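Local coordinates for uncharacterized protein (Cyprinid herpesvirus 3, PDB 4HOB) that probably binds Z-form nucleic acid through this Zalpha domain, one piece of a longer viral protein associated with RNA binding, at residues L15-Y20 against Q34-Q39. Residues are numbered along the deposited sequence; the frame is centred on the assembly and turned at random.
Sequences LKILAY and QSLGAQ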
# COMPACT_ATOMS: atom_id res chain seq x y z
N LEU B 15 -10.29 -3.87 -13.13
CA LEU B 15 -10.81 -3.13 -14.27
C LEU B 15 -11.83 -2.07 -13.87
O LEU B 15 -11.86 -0.99 -14.46
CB LEU B 15 -11.41 -4.08 -15.31
CG LEU B 15 -10.40 -5.01 -15.99
CD1 LEU B 15 -11.12 -6.09 -16.79
CD2 LEU B 15 -9.46 -4.20 -16.88
N LYS B 16 -12.66 -2.37 -12.88
CA LYS B 16 -13.62 -1.39 -12.38
C LYS B 16 -12.91 -0.19 -11.75
O LYS B 16 -13.28 0.98 -11.99
CB LYS B 16 -14.60 -2.04 -11.39
CG LYS B 16 -15.55 -3.04 -12.03
CD LYS B 16 -16.44 -3.75 -11.01
CE LYS B 16 -17.38 -4.72 -11.71
NZ LYS B 16 -18.24 -5.49 -10.76
N ILE B 17 -11.87 -0.48 -10.98
CA ILE B 17 -11.04 0.56 -10.38
C ILE B 17 -10.39 1.43 -11.45
O ILE B 17 -10.40 2.65 -11.37
CB ILE B 17 -9.94 -0.04 -9.48
CG1 ILE B 17 -10.56 -0.71 -8.25
CG2 ILE B 17 -8.95 1.03 -9.05
CD1 ILE B 17 -9.57 -1.44 -7.38
N LEU B 18 -9.83 0.78 -12.47
CA LEU B 18 -9.16 1.49 -13.56
C LEU B 18 -10.14 2.39 -14.31
O LEU B 18 -9.80 3.53 -14.66
CB LEU B 18 -8.51 0.50 -14.53
CG LEU B 18 -7.32 -0.30 -13.98
CD1 LEU B 18 -6.78 -1.27 -15.02
CD2 LEU B 18 -6.23 0.63 -13.50
N ALA B 19 -11.34 1.88 -14.55
CA ALA B 19 -12.37 2.66 -15.23
C ALA B 19 -12.74 3.88 -14.40
O ALA B 19 -12.92 4.98 -14.95
CB ALA B 19 -13.60 1.81 -15.49
N TYR B 20 -12.85 3.70 -13.08
CA TYR B 20 -13.15 4.84 -12.21
C TYR B 20 -12.04 5.88 -12.25
O TYR B 20 -12.31 7.07 -12.42
CB TYR B 20 -13.40 4.39 -10.77
CG TYR B 20 -13.61 5.56 -9.83
CD1 TYR B 20 -14.84 6.21 -9.77
CD2 TYR B 20 -12.58 6.04 -9.03
CE1 TYR B 20 -15.04 7.28 -8.93
CE2 TYR B 20 -12.77 7.11 -8.18
CZ TYR B 20 -14.00 7.73 -8.13
OH TYR B 20 -14.19 8.80 -7.29
N GLN B 34 -16.14 4.08 -2.36
CA GLN B 34 -17.49 4.63 -2.24
C GLN B 34 -18.23 4.52 -3.57
O GLN B 34 -19.37 4.07 -3.62
CB GLN B 34 -17.44 6.09 -1.78
CG GLN B 34 -18.81 6.71 -1.49
CD GLN B 34 -19.51 7.25 -2.73
OE1 GLN B 34 -18.88 7.50 -3.76
NE2 GLN B 34 -20.82 7.42 -2.64
N SER B 35 -17.56 4.94 -4.64
CA SER B 35 -18.17 4.92 -5.97
C SER B 35 -18.47 3.50 -6.41
O SER B 35 -19.52 3.24 -7.01
CB SER B 35 -17.26 5.60 -6.98
OG SER B 35 -17.81 5.53 -8.29
N LEU B 36 -17.56 2.58 -6.12
CA LEU B 36 -17.70 1.20 -6.54
C LEU B 36 -18.62 0.42 -5.60
O LEU B 36 -19.05 -0.69 -5.92
CB LEU B 36 -16.33 0.52 -6.63
CG LEU B 36 -15.60 0.57 -7.98
CD1 LEU B 36 -15.58 1.97 -8.57
CD2 LEU B 36 -14.18 0.04 -7.82
N GLY B 37 -18.92 1.00 -4.44
CA GLY B 37 -19.70 0.32 -3.43
C GLY B 37 -18.96 -0.88 -2.88
O GLY B 37 -19.57 -1.87 -2.49
N ALA B 38 -17.64 -0.79 -2.87
CA ALA B 38 -16.80 -1.89 -2.41
C ALA B 38 -16.14 -1.56 -1.07
O ALA B 38 -16.21 -0.43 -0.60
CB ALA B 38 -15.74 -2.22 -3.45
N GLN B 39 -15.50 -2.56 -0.47
CA GLN B 39 -14.75 -2.35 0.76
C GLN B 39 -13.47 -1.61 0.44
O GLN B 39 -12.82 -1.91 -0.56
CB GLN B 39 -14.41 -3.69 1.41
CG GLN B 39 -15.59 -4.62 1.63
CD GLN B 39 -15.16 -5.98 2.14
OE1 GLN B 39 -14.44 -6.09 3.13
NE2 GLN B 39 -15.61 -7.03 1.46
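The Tyr20 ring is the flat group here, and Ser35 and Leu36 both approach it obliquely. The contact packs the first two helices of the Zalpha domain, a member of the helix-turn-helix clan. Ser35 comes in along the CD1–CE1 side of the ring: its OG lies 3.3 Å from Tyr20 CE1 and its CB 3.4 Å from the same carbon. Leu36 CD1 sits near the root of the ring, 3.9 Å from Tyr20 CB. Tyr20 CG is anti to the backbone N (chi1 176°), which carries the ring across to helix 29-36, where it also touches His31 and Ile32.

Helix 11-22 meets the C-terminal end of helix 29-36, mostly through apolar groups. That end closes in a Schellman motif. Gly37 takes the C-prime place with positive phi, Ala38 N bonds back to the carbonyl of the residue before Gln34, and Gly37 N bonds weakly to Gln34 O.

Leu36 reaches toward helix 11-22 and splits its two methyls between neighbours one turn apart. CD1 faces Tyr20, while CD2 faces Lys16 and Ile17. Lys16 gives only its CB and backbone to Leu36; its extended chain carries the amine off from the contact. Ile17 is buried and also touches His46, Leu47 and Met50 of helix 40-52, so all three helices meet around it. The side chains of Ile17 and Leu36 cross at about a right angle, and Leu36 CD2 rests on Ile17 CG1 at 3.7 Å.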